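Local coordinates for protein coenzyme f420-dependent n5,n10-methylenetetrahydromethanopterin reductase (Methanopyrus kandleri, PDB 1EZW) that catalyses the reversible, coenzyme F420-dependent reduction of methylenetetrahydromethanopterin to methyltetrahydromethanopterin, a step in methane formation from carbon dioxide, at residues K60-T66 against R90-G96; Y139-E143 against G168-F173; N196-P200 against E296-I300. All blocks are in the same frame, centred on the assembly; numbering follows the deposited sequence. Where two conformers were deposited one is given.

Along the chain the three contacts follow one another in series, with neither nesting nor crossing. Contact 1 closes a loop of 23 residues holding helix 73-86 and joins the third and fourth strands of the TIM barrel. Contact 2 opens at the end of helix 127-142 and closes at the start of the fifth strand, 173-176. It touches contact 1, since Ile-93 N probably bonds to Pro-172 O and Ile-93 packs against Tyr-139. Contact 3 spans the longest loop, 95 residues, and ties the segment after strand 192-196 to the end of helix 292-298. It lies about 32 Å, centre to centre, from contact 2, on the opposite side of the chain's centre.

Contact 1: residues K60-T66 against R90-G96; sequences KLGPGIT and RAIIGMG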
ATOM      1  N   LYS A  60     -17.041  -0.807   1.209  1.00 16.83           N
ATOM      2  CA  LYS A  60     -17.031  -0.309   2.596  1.00 16.13           C
ATOM      3  C   LYS A  60     -16.364  -1.378   3.444  1.00 16.74           C
ATOM      4  O   LYS A  60     -16.481  -2.587   3.184  1.00 17.19           O
ATOM      5  CB  LYS A  60     -18.444   0.040   3.038  1.00 17.45           C
ATOM      6  CG  LYS A  60     -18.954   1.225   2.201  1.00 21.05           C
ATOM      7  CD  LYS A  60     -20.415   1.632   2.513  1.00 27.48           C
ATOM      8  CE  LYS A  60     -21.383   1.080   1.504  1.00 30.72           C
ATOM      9  NZ  LYS A  60     -22.691   1.842   1.622  1.00 34.79           N
ATOM     10  N   LEU A  61     -15.616  -0.898   4.451  0.60 16.49           N
ATOM     11  CA  LEU A  61     -14.728  -1.705   5.325  0.60 16.08           C
ATOM     12  C   LEU A  61     -14.932  -1.500   6.817  0.60 15.54           C
ATOM     13  O   LEU A  61     -14.969  -0.362   7.255  0.60 15.57           O
ATOM     14  CB  LEU A  61     -13.232  -1.286   5.079  0.60 15.93           C
ATOM     15  CG  LEU A  61     -12.070  -1.869   4.261  0.60 20.94           C
ATOM     16  CD1 LEU A  61     -12.525  -2.962   3.327  0.60 16.85           C
ATOM     17  CD2 LEU A  61     -11.378  -0.725   3.486  0.60 19.02           C
ATOM     18  N   GLY A  62     -15.061  -2.563   7.599  1.00 15.75           N
ATOM     19  CA  GLY A  62     -15.081  -2.311   9.037  1.00 16.02           C
ATOM     20  C   GLY A  62     -15.120  -3.570   9.825  1.00 15.15           C
ATOM     21  O   GLY A  62     -15.288  -4.700   9.294  1.00 14.94           O
ATOM     22  N   PRO A  63     -14.990  -3.416  11.152  1.00 16.16           N
ATOM     23  CA  PRO A  63     -15.025  -4.570  12.024  1.00 16.58           C
ATOM     24  C   PRO A  63     -16.434  -5.160  12.052  1.00 17.95           C
ATOM     25  O   PRO A  63     -17.397  -4.414  12.179  1.00 18.23           O
ATOM     26  CB  PRO A  63     -14.578  -3.988  13.373  1.00 16.34           C
ATOM     27  CG  PRO A  63     -15.066  -2.578  13.328  1.00 16.66           C
ATOM     28  CD  PRO A  63     -14.767  -2.157  11.898  1.00 16.46           C
ATOM     29  N   GLY A  64     -16.529  -6.486  11.939  1.00 18.00           N
ATOM     30  CA  GLY A  64     -17.825  -7.164  11.970  1.00 20.27           C
ATOM     31  C   GLY A  64     -17.645  -8.468  12.719  1.00 22.59           C
ATOM     32  O   GLY A  64     -17.474  -9.526  12.096  1.00 25.31           O
ATOM     33  N   ILE A  65     -17.741  -8.449  14.047  1.00 20.96           N
ATOM     34  CA  ILE A  65     -18.080  -7.260  14.825  1.00 21.27           C
ATOM     35  C   ILE A  65     -17.136  -7.072  15.991  1.00 20.77           C
ATOM     36  O   ILE A  65     -16.521  -8.020  16.449  1.00 23.80           O
ATOM     37  CB  ILE A  65     -19.468  -7.395  15.443  1.00 23.23           C
ATOM     38  CG1 ILE A  65     -19.555  -8.734  16.149  1.00 25.03           C
ATOM     39  CG2 ILE A  65     -20.543  -7.303  14.370  1.00 26.54           C
ATOM     40  CD1 ILE A  65     -20.910  -8.942  16.918  1.00 27.41           C
ATOM     41  N   THR A  66     -17.017  -5.835  16.457  1.00 16.69           N
ATOM     42  CA  THR A  66     -16.138  -5.633  17.587  1.00 16.86           C
ATOM     43  C   THR A  66     -17.010  -5.532  18.825  1.00 17.21           C
ATOM     44  O   THR A  66     -18.159  -5.927  18.765  1.00 18.35           O
ATOM     45  CB  THR A  66     -15.189  -4.440  17.366  1.00 16.09           C
ATOM     46  OG1 THR A  66     -14.298  -4.368  18.498  1.00 16.11           O
ATOM     47  CG2 THR A  66     -15.937  -3.117  17.172  1.00 16.84           C
ATOM     48  N   ARG A  90     -14.677   5.219   3.731  1.00 13.70           N
ATOM     49  CA  ARG A  90     -15.360   3.950   3.516  1.00 16.23           C
ATOM     50  C   ARG A  90     -15.589   3.094   4.761  1.00 14.38           C
ATOM     51  O   ARG A  90     -15.990   1.946   4.647  1.00 15.83           O
ATOM     52  CB  ARG A  90     -14.596   3.096   2.476  1.00 14.57           C
ATOM     53  CG  ARG A  90     -14.705   3.678   1.086  1.00 16.06           C
ATOM     54  CD  ARG A  90     -13.965   2.797   0.105  1.00 15.43           C
ATOM     55  NE  ARG A  90     -12.506   2.855   0.262  1.00 15.38           N
ATOM     56  CZ  ARG A  90     -11.721   1.777   0.206  1.00 14.23           C
ATOM     57  NH1 ARG A  90     -10.397   1.914   0.334  1.00 14.43           N
ATOM     58  NH2 ARG A  90     -12.249   0.564   0.104  1.00 14.00           N
ATOM     59  N   ALA A  91     -15.312   3.637   5.941  1.00 14.93           N
ATOM     60  CA  ALA A  91     -15.486   2.846   7.132  1.00 13.87           C
ATOM     61  C   ALA A  91     -16.938   2.569   7.499  1.00 15.27           C
ATOM     62  O   ALA A  91     -17.821   3.379   7.213  1.00 17.42           O
ATOM     63  CB  ALA A  91     -14.798   3.533   8.328  1.00 16.66           C
ATOM     64  N   ILE A  92     -17.120   1.440   8.151  1.00 15.17           N
ATOM     65  CA  ILE A  92     -18.423   1.044   8.720  1.00 13.99           C
ATOM     66  C   ILE A  92     -18.112   0.470  10.096  1.00 15.75           C
ATOM     67  O   ILE A  92     -16.998  -0.021  10.366  1.00 14.72           O
ATOM     68  CB  ILE A  92     -19.162  -0.003   7.849  1.00 16.44           C
ATOM     69  CG1 ILE A  92     -18.317  -1.273   7.704  1.00 17.35           C
ATOM     70  CG2 ILE A  92     -19.531   0.627   6.511  1.00 17.24           C
ATOM     71  CD1 ILE A  92     -18.837  -2.316   6.663  1.00 18.60           C
ATOM     72  N   ILE A  93     -19.088   0.502  11.010  1.00 14.69           N
ATOM     73  CA  ILE A  93     -18.854  -0.059  12.337  1.00 15.45           C
ATOM     74  C   ILE A  93     -19.813  -1.239  12.564  1.00 17.83           C
ATOM     75  O   ILE A  93     -21.007  -1.082  12.295  1.00 18.47           O
ATOM     76  CB  ILE A  93     -19.211   0.983  13.429  1.00 15.19           C
ATOM     77  CG1 ILE A  93     -18.305   2.204  13.315  1.00 17.10           C
ATOM     78  CG2 ILE A  93     -19.114   0.319  14.825  1.00 16.92           C
ATOM     79  CD1 ILE A  93     -18.854   3.438  14.079  1.00 20.01           C
ATOM     80  N   GLY A  94     -19.284  -2.379  13.027  1.00 16.81           N
ATOM     81  CA  GLY A  94     -20.088  -3.540  13.411  1.00 17.77           C
ATOM     82  C   GLY A  94     -19.848  -3.673  14.918  1.00 19.00           C
ATOM     83  O   GLY A  94     -18.732  -3.909  15.329  1.00 19.00           O
ATOM     84  N   MET A  95     -20.877  -3.531  15.764  1.00 16.35           N
ATOM     85  CA  MET A  95     -20.650  -3.586  17.207  1.00 18.27           C
ATOM     86  C   MET A  95     -21.575  -4.624  17.839  1.00 20.07           C
ATOM     87  O   MET A  95     -22.757  -4.640  17.558  1.00 19.76           O
ATOM     88  CB  MET A  95     -20.972  -2.195  17.789  1.00 18.44           C
ATOM     89  CG  MET A  95     -20.806  -2.092  19.296  1.00 18.67           C
ATOM     90  SD  MET A  95     -19.097  -2.292  19.852  1.00 20.20           S
ATOM     91  CE  MET A  95     -18.351  -0.870  19.099  1.00 21.05           C
ATOM     92  N   GLY A  96     -21.024  -5.489  18.659  1.00 18.97           N
ATOM     93  CA  GLY A  96     -21.815  -6.503  19.345  1.00 19.35           C
ATOM     94  C   GLY A  96     -21.399  -6.585  20.794  1.00 20.47           C
ATOM     95  O   GLY A  96     -20.573  -5.816  21.261  1.00 20.55           O
TER
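Ile-65 places CG1 between its backbone N and carbonyl carbon (chi1 50°) and then extends, which carries CD1 across to Gly-96, 3.6 Å from its CA. Ile-92 uses a similar first torsion (chi1 60°) from the other segment and lays CG1 against the peptide linking Leu-61 to Gly-62, 3.5 Å from Leu-61 O. Both side chains lie beside the seam where strand 60-63 and its continuation run along strand 93-95 and the residues before it, the parallel third and fourth strands of the (beta/alpha)8 TIM barrel, joined through helix 73-86 as a beta-alpha-beta crossover.

The pairing comes as two short ladders. In the first, Leu-61 N donates to Arg-90 O at 2.9 Å while Leu-61 O receives Ile-92 N. In the second, Thr-66 N reaches Gly-94 O at 2.8 Å and Thr-66 O takes the N-H of Gly-96. The register slips by one residue between them, where the peptide before Ile-65 is cis; a non-prolyl cis peptide at this strand end is also found in F420-dependent relatives, where it lies against the deazaflavin. In the intervening gap the buried Ile-92 O has no hydrogen-bond partner; Gly-62 CA approaches it at 3.3 Å in a CA-H...O contact. A beta carbon on Gly-62 would run into Ile-92 O, and one on Gly-94 into Pro-63 O.

Arg-90, bent at chi3, runs beside Leu-61, whose CD2, in one of two conformers, lies 3.7 Å from Arg-90 NH2; NE bonds to Ser-87 O and NH2 to Ile-59 O and Thr-56 OG1, close to the bound magnesium ion. At the far end Thr-66 gives OG1 to a hydrogen bond with Asp-38, and its CG2 lies 3.4 Å from Gly-94 O and 3.8 Å from Met-95 CE.

Contact 2: residues Y139-E143 against G168-F173; sequences YQYLE and GSDIPF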
ATOM      1  N   TYR A 139     -19.679   8.450  18.411  1.00 18.55           N
ATOM      2  CA  TYR A 139     -20.155   9.538  17.584  1.00 19.01           C
ATOM      3  C   TYR A 139     -19.770  10.909  18.124  1.00 19.23           C
ATOM      4  O   TYR A 139     -19.563  11.825  17.338  1.00 19.44           O
ATOM      5  CB  TYR A 139     -21.662   9.360  17.308  1.00 18.92           C
ATOM      6  CG  TYR A 139     -21.787   8.263  16.241  1.00 17.39           C
ATOM      7  CD1 TYR A 139     -21.764   6.907  16.596  1.00 17.81           C
ATOM      8  CD2 TYR A 139     -21.815   8.607  14.890  1.00 20.04           C
ATOM      9  CE1 TYR A 139     -21.765   5.885  15.611  1.00 20.86           C
ATOM     10  CE2 TYR A 139     -21.818   7.599  13.878  1.00 20.91           C
ATOM     11  CZ  TYR A 139     -21.789   6.255  14.257  1.00 21.84           C
ATOM     12  OH  TYR A 139     -21.774   5.258  13.307  1.00 22.02           O
ATOM     13  N   GLN A 140     -19.643  11.050  19.446  1.00 18.40           N
ATOM     14  CA  GLN A 140     -19.114  12.318  19.948  1.00 18.94           C
ATOM     15  C   GLN A 140     -17.687  12.509  19.408  1.00 18.79           C
ATOM     16  O   GLN A 140     -17.310  13.622  19.026  1.00 19.34           O
ATOM     17  CB  GLN A 140     -19.054  12.381  21.473  1.00 19.17           C
ATOM     18  CG  GLN A 140     -20.445  12.582  22.139  1.00 21.82           C
ATOM     19  CD  GLN A 140     -20.281  12.891  23.613  1.00 25.27           C
ATOM     20  OE1 GLN A 140     -19.327  13.575  23.991  1.00 23.36           O
ATOM     21  NE2 GLN A 140     -21.244  12.442  24.454  1.00 23.49           N
ATOM     22  N   TYR A 141     -16.913  11.424  19.354  1.00 18.41           N
ATOM     23  CA  TYR A 141     -15.529  11.460  18.852  1.00 17.56           C
ATOM     24  C   TYR A 141     -15.521  11.836  17.360  1.00 17.58           C
ATOM     25  O   TYR A 141     -14.754  12.689  16.917  1.00 18.95           O
ATOM     26  CB  TYR A 141     -14.902  10.072  19.074  1.00 16.75           C
ATOM     27  CG  TYR A 141     -13.428   9.976  18.725  1.00 15.82           C
ATOM     28  CD1 TYR A 141     -12.455  10.008  19.712  1.00 16.55           C
ATOM     29  CD2 TYR A 141     -13.021   9.864  17.393  1.00 16.41           C
ATOM     30  CE1 TYR A 141     -11.074   9.922  19.390  1.00 18.64           C
ATOM     31  CE2 TYR A 141     -11.653   9.775  17.059  1.00 17.34           C
ATOM     32  CZ  TYR A 141     -10.692   9.802  18.057  1.00 17.88           C
ATOM     33  OH  TYR A 141      -9.332   9.647  17.752  1.00 16.36           O
ATOM     34  N   LEU A 142     -16.382  11.194  16.580  1.00 17.87           N
ATOM     35  CA  LEU A 142     -16.481  11.471  15.143  1.00 17.14           C
ATOM     36  C   LEU A 142     -16.996  12.879  14.840  1.00 18.80           C
ATOM     37  O   LEU A 142     -16.732  13.414  13.754  1.00 19.96           O
ATOM     38  CB  LEU A 142     -17.376  10.421  14.461  1.00 16.21           C
ATOM     39  CG  LEU A 142     -16.853   9.000  14.459  1.00 15.88           C
ATOM     40  CD1 LEU A 142     -17.930   8.084  13.835  1.00 17.42           C
ATOM     41  CD2 LEU A 142     -15.583   8.926  13.598  1.00 16.30           C
ATOM     42  N   GLU A 143     -17.744  13.486  15.780  1.00 20.04           N
ATOM     43  CA  GLU A 143     -18.195  14.862  15.588  1.00 22.61           C
ATOM     44  C   GLU A 143     -17.074  15.848  15.916  1.00 23.89           C
ATOM     45  O   GLU A 143     -17.231  17.062  15.723  1.00 24.95           O
ATOM     46  CB  GLU A 143     -19.439  15.177  16.459  1.00 24.13           C
ATOM     47  CG  GLU A 143     -20.693  14.386  16.031  1.00 29.02           C
ATOM     48  CD  GLU A 143     -21.363  14.949  14.792  1.00 35.02           C
ATOM     49  OE1 GLU A 143     -20.758  15.820  14.131  1.00 37.11           O
ATOM     50  OE2 GLU A 143     -22.505  14.525  14.469  1.00 37.89           O
ATOM     51  N   GLY A 168     -17.263  11.527   9.125  1.00 20.47           N
ATOM     52  CA  GLY A 168     -17.797  12.036  10.394  1.00 21.11           C
ATOM     53  C   GLY A 168     -18.948  11.159  10.917  1.00 21.81           C
ATOM     54  O   GLY A 168     -18.865   9.928  10.902  1.00 20.30           O
ATOM     55  N   SER A 169     -20.025  11.769  11.410  0.70 22.84           N
ATOM     56  CA  SER A 169     -21.117  10.956  11.913  0.70 23.47           C
ATOM     57  C   SER A 169     -21.919  10.202  10.844  0.70 23.84           C
ATOM     58  O   SER A 169     -22.844   9.465  11.187  0.70 25.66           O
ATOM     59  CB  SER A 169     -22.047  11.798  12.799  0.70 25.66           C
ATOM     60  OG  SER A 169     -22.572  12.865  12.056  0.70 24.88           O
ATOM     61  N   ASP A 170     -21.570  10.365   9.565  1.00 22.57           N
ATOM     62  CA  ASP A 170     -22.241   9.618   8.487  1.00 22.04           C
ATOM     63  C   ASP A 170     -21.739   8.159   8.465  1.00 21.08           C
ATOM     64  O   ASP A 170     -22.284   7.324   7.728  1.00 21.00           O
ATOM     65  CB  ASP A 170     -21.999  10.247   7.113  1.00 24.19           C
ATOM     66  CG  ASP A 170     -22.833  11.490   6.886  1.00 29.43           C
ATOM     67  OD1 ASP A 170     -22.616  12.168   5.859  1.00 32.55           O
ATOM     68  OD2 ASP A 170     -23.709  11.772   7.730  1.00 30.48           O
ATOM     69  N   ILE A 171     -20.681   7.846   9.235  1.00 19.16           N
ATOM     70  CA  ILE A 171     -20.233   6.442   9.283  1.00 17.38           C
ATOM     71  C   ILE A 171     -21.382   5.601   9.812  1.00 18.67           C
ATOM     72  O   ILE A 171     -21.966   5.918  10.851  1.00 18.83           O
ATOM     73  CB  ILE A 171     -19.006   6.267  10.237  1.00 17.04           C
ATOM     74  CG1 ILE A 171     -17.828   7.023   9.636  1.00 17.88           C
ATOM     75  CG2 ILE A 171     -18.663   4.772  10.401  1.00 19.63           C
ATOM     76  CD1 ILE A 171     -16.515   6.895  10.478  1.00 17.20           C
ATOM     77  N   PRO A 172     -21.755   4.535   9.094  1.00 18.62           N
ATOM     78  CA  PRO A 172     -22.864   3.680   9.543  1.00 19.96           C
ATOM     79  C   PRO A 172     -22.558   2.864  10.770  1.00 20.88           C
ATOM     80  O   PRO A 172     -21.466   2.329  10.916  1.00 19.03           O
ATOM     81  CB  PRO A 172     -23.138   2.764   8.352  1.00 21.72           C
ATOM     82  CG  PRO A 172     -22.456   3.404   7.180  1.00 23.54           C
ATOM     83  CD  PRO A 172     -21.215   4.079   7.803  1.00 20.68           C
ATOM     84  N   PHE A 173     -23.553   2.747  11.650  1.00 17.69           N
ATOM     85  CA  PHE A 173     -23.411   1.976  12.854  1.00 18.90           C
ATOM     86  C   PHE A 173     -24.278   0.735  12.762  1.00 19.86           C
ATOM     87  O   PHE A 173     -25.505   0.830  12.754  1.00 20.57           O
ATOM     88  CB  PHE A 173     -23.878   2.800  14.078  1.00 18.13           C
ATOM     89  CG  PHE A 173     -23.655   2.113  15.394  1.00 19.97           C
ATOM     90  CD1 PHE A 173     -22.362   1.996  15.947  1.00 17.40           C
ATOM     91  CD2 PHE A 173     -24.736   1.588  16.107  1.00 20.18           C
ATOM     92  CE1 PHE A 173     -22.151   1.379  17.178  1.00 19.91           C
ATOM     93  CE2 PHE A 173     -24.529   0.962  17.346  1.00 19.62           C
ATOM     94  CZ  PHE A 173     -23.252   0.852  17.891  1.00 20.39           C
TER
HETATM   95  O   HOH W   1     -20.085  14.658  11.075  1.00 35.98           O
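Leu-142, in the last turn of helix 127-142, and Gly-168 bring the two backbones closest, their CA atoms 5.0 Å apart, and a short 3-10 turn at 169-170 then leads the loop past the helix end. Tyr-139 spans the gap from the helix to the loop. With CG anti to its carbonyl carbon (chi1 -77°), the ring points its edge and hydroxyl at the loop, and OH donates to Ile-171 O at 2.6 Å, arriving from above the carbonyl plane, 45° out of it. The loop meets this ring at its edge: CE2 is 3.4 Å from Ser-169 O, and CE1 on the other side of the hydroxyl is 3.9 Å from Phe-173 CD1. One face of the tyrosine is covered toward its rim by CD1 of Leu-142, so the ring is held from its own helix as well as from the loop.

This is the return from a barrel helix to the next strand of the TIM barrel: the loop enters strand 173-176, with Pro-172 paired to Ile-93 of the preceding strand and Ile-171 also packed on Ile-80 of helix 73-86. Leu-142 and Ile-171 cross at about a right angle, their CD1 atoms 3.8 Å apart, and Leu-142 CD1 also lies against Gly-168 O.

Toward solvent the interaction turns polar. Glu-143, bent at chi2, brings its carboxylate back to Ser-169, whose OG donates to OE2 at 2.9 Å from well above the carboxylate plane. A water accepts from Ser-169 N at 2.9 Å and donates weakly to Glu-143 OE1.

Contact 3: residues N196-P200 against E296-I300; sequences NASNP and EAFSI
The beta-alpha loop that leaves strand 192-196 of the barrel ends in a helix N-cap, Asn-199, and this capping residue also grips the C-terminal end of helix 292-298. Its side chain stands with CG anti to the backbone N (chi1 -175°), which directs the amide across to Glu-296. There ND2 donates to Glu-296 O at 3.0 Å, with an angle of 151° at the hydrogen; the acceptor lies near the amide plane, whereas the donor sits above the carbonyl plane. In one of two Glu-296 conformers, ND2 also makes a weak, bent bond of 2.8 Å to OE2, the amide and carboxylate planes nearly perpendicular (80°). The other end of the amide, OD1, accepts from Lys-201 N, and with both ends engaged the group's rotation is fixed. Behind the amide, Asn-199 CB rests 3.2 Å from Ala-297 O. With an alanine here, Glu-296 O is likely to lose this donor and Lys-201 N its capping acceptor, so the tie between the two helices would weaken.

Ser-198 turns its CB to the backbone of Ser-299, 3.7 Å from Ser-299 N, while its OG bonds to Cys-231 N. Two waters bridge the segments: one accepts from Ser-198 N and donates to Ala-297 O at 2.8 Å, and the other joins Ser-198 OG, at 2.6 Å, to Phe-298 O. Beyond the helix, CG1 of Ile-300 lies 3.7 Å from Ser-198 O, and its side chain continues onto Leu-314 of helix 304-316.

In addition to its bonds to Glu-296, Asn-199 thus accepts from Lys-201 N at the start of helix 200-216, the classic role of an N-cap residue.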
ATOM      1  N   ASN A 196     -26.843 -13.198  12.763  0.65 23.94           N
ATOM      2  CA  ASN A 196     -26.211 -14.458  12.421  0.65 25.52           C
ATOM      3  C   ASN A 196     -27.322 -15.458  12.123  0.65 25.33           C
ATOM      4  O   ASN A 196     -27.832 -16.113  13.040  0.65 25.36           O
ATOM      5  CB  ASN A 196     -25.362 -14.978  13.589  0.65 28.92           C
ATOM      6  CG  ASN A 196     -23.988 -14.324  13.656  0.65 32.85           C
ATOM      7  OD1 ASN A 196     -23.279 -14.437  14.657  0.65 36.92           O
ATOM      8  ND2 ASN A 196     -23.595 -13.668  12.583  0.65 33.71           N
ATOM      9  N   ALA A 197     -27.722 -15.521  10.858  1.00 23.81           N
ATOM     10  CA  ALA A 197     -28.761 -16.472  10.431  1.00 24.00           C
ATOM     11  C   ALA A 197     -28.766 -16.524   8.926  1.00 24.08           C
ATOM     12  O   ALA A 197     -28.379 -15.552   8.272  1.00 23.59           O
ATOM     13  CB  ALA A 197     -30.158 -16.004  10.960  1.00 22.55           C
ATOM     14  N   SER A 198     -29.266 -17.634   8.365  1.00 23.06           N
ATOM     15  CA  SER A 198     -29.279 -17.810   6.923  1.00 22.76           C
ATOM     16  C   SER A 198     -30.634 -18.239   6.342  1.00 24.12           C
ATOM     17  O   SER A 198     -30.726 -18.513   5.149  1.00 24.70           O
ATOM     18  CB  SER A 198     -28.226 -18.883   6.555  1.00 24.83           C
ATOM     19  OG  SER A 198     -26.950 -18.554   7.115  1.00 25.35           O
ATOM     20  N   ASN A 199     -31.674 -18.240   7.166  1.00 22.97           N
ATOM     21  CA  ASN A 199     -32.977 -18.761   6.697  1.00 24.75           C
ATOM     22  C   ASN A 199     -34.129 -17.762   6.923  1.00 24.51           C
ATOM     23  O   ASN A 199     -34.130 -17.005   7.889  1.00 24.13           O
ATOM     24  CB  ASN A 199     -33.181 -20.094   7.434  1.00 24.81           C
ATOM     25  CG  ASN A 199     -34.428 -20.852   6.980  1.00 28.48           C
ATOM     26  OD1 ASN A 199     -35.558 -20.486   7.331  1.00 27.39           O
ATOM     27  ND2 ASN A 199     -34.227 -21.905   6.202  1.00 26.92           N
ATOM     28  N   PRO A 200     -35.106 -17.710   5.995  1.00 24.46           N
ATOM     29  CA  PRO A 200     -36.235 -16.792   6.127  1.00 25.36           C
ATOM     30  C   PRO A 200     -36.943 -16.843   7.480  1.00 26.35           C
ATOM     31  O   PRO A 200     -37.365 -15.798   7.975  1.00 26.55           O
ATOM     32  CB  PRO A 200     -37.154 -17.216   4.967  1.00 25.47           C
ATOM     33  CG  PRO A 200     -36.124 -17.624   3.904  1.00 25.75           C
ATOM     34  CD  PRO A 200     -35.242 -18.513   4.765  1.00 25.02           C
ATOM     35  N   GLU A 296     -30.297 -26.762   5.136  0.70 29.66           N
ATOM     36  CA  GLU A 296     -31.326 -25.824   4.682  0.70 28.99           C
ATOM     37  C   GLU A 296     -31.594 -24.766   5.758  0.70 27.93           C
ATOM     38  O   GLU A 296     -31.874 -23.602   5.470  0.70 27.14           O
ATOM     39  CB  GLU A 296     -32.619 -26.605   4.381  0.70 29.40           C
ATOM     40  CG  GLU A 296     -33.798 -25.828   3.800  0.70 29.60           C
ATOM     41  CD  GLU A 296     -34.410 -24.828   4.755  0.70 30.23           C
ATOM     42  OE1 GLU A 296     -34.398 -25.055   5.988  0.70 30.57           O
ATOM     43  OE2 GLU A 296     -34.933 -23.814   4.258  0.70 30.34           O
ATOM     44  N   ALA A 297     -31.508 -25.167   7.012  1.00 27.88           N
ATOM     45  CA  ALA A 297     -31.778 -24.232   8.070  1.00 27.93           C
ATOM     46  C   ALA A 297     -30.656 -23.234   8.334  1.00 27.68           C
ATOM     47  O   ALA A 297     -30.915 -22.051   8.594  1.00 25.91           O
ATOM     48  CB  ALA A 297     -32.060 -24.994   9.353  1.00 29.01           C
ATOM     49  N   PHE A 298     -29.423 -23.721   8.240  1.00 27.84           N
ATOM     50  CA  PHE A 298     -28.300 -22.894   8.653  1.00 28.28           C
ATOM     51  C   PHE A 298     -27.293 -22.428   7.629  1.00 28.11           C
ATOM     52  O   PHE A 298     -26.212 -21.981   8.007  1.00 29.10           O
ATOM     53  CB  PHE A 298     -27.586 -23.626   9.795  1.00 28.94           C
ATOM     54  CG  PHE A 298     -28.514 -23.993  10.948  1.00 31.56           C
ATOM     55  CD1 PHE A 298     -28.712 -25.329  11.317  1.00 31.75           C
ATOM     56  CD2 PHE A 298     -29.213 -23.003  11.625  1.00 31.52           C
ATOM     57  CE1 PHE A 298     -29.610 -25.657  12.346  1.00 31.78           C
ATOM     58  CE2 PHE A 298     -30.111 -23.317  12.653  1.00 33.60           C
ATOM     59  CZ  PHE A 298     -30.306 -24.653  13.011  1.00 31.57           C
ATOM     60  N   SER A 299     -27.640 -22.498   6.356  1.00 27.17           N
ATOM     61  CA  SER A 299     -26.713 -22.041   5.318  1.00 25.93           C
ATOM     62  C   SER A 299     -27.508 -21.745   4.066  1.00 26.45           C
ATOM     63  O   SER A 299     -28.706 -22.116   3.952  1.00 25.16           O
ATOM     64  CB  SER A 299     -25.674 -23.124   4.982  1.00 26.52           C
ATOM     65  OG  SER A 299     -26.219 -24.147   4.136  1.00 26.61           O
ATOM     66  N   ILE A 300     -26.854 -21.042   3.149  1.00 24.30           N
ATOM     67  CA  ILE A 300     -27.392 -20.773   1.828  1.00 24.88           C
ATOM     68  C   ILE A 300     -26.355 -21.515   0.999  1.00 26.15           C
ATOM     69  O   ILE A 300     -25.213 -21.058   0.837  1.00 24.35           O
ATOM     70  CB  ILE A 300     -27.383 -19.290   1.469  1.00 26.79           C
ATOM     71  CG1 ILE A 300     -28.395 -18.532   2.321  1.00 27.93           C
ATOM     72  CG2 ILE A 300     -27.758 -19.096   0.008  1.00 24.91           C
ATOM     73  CD1 ILE A 300     -28.347 -17.048   2.030  1.00 28.45           C
TER
HETATM   74  O   HOH W   2     -30.235 -19.796  10.080  1.00 26.09           O
HETATM   75  O   HOH W   3     -26.432 -19.567   9.412  1.00 29.49           O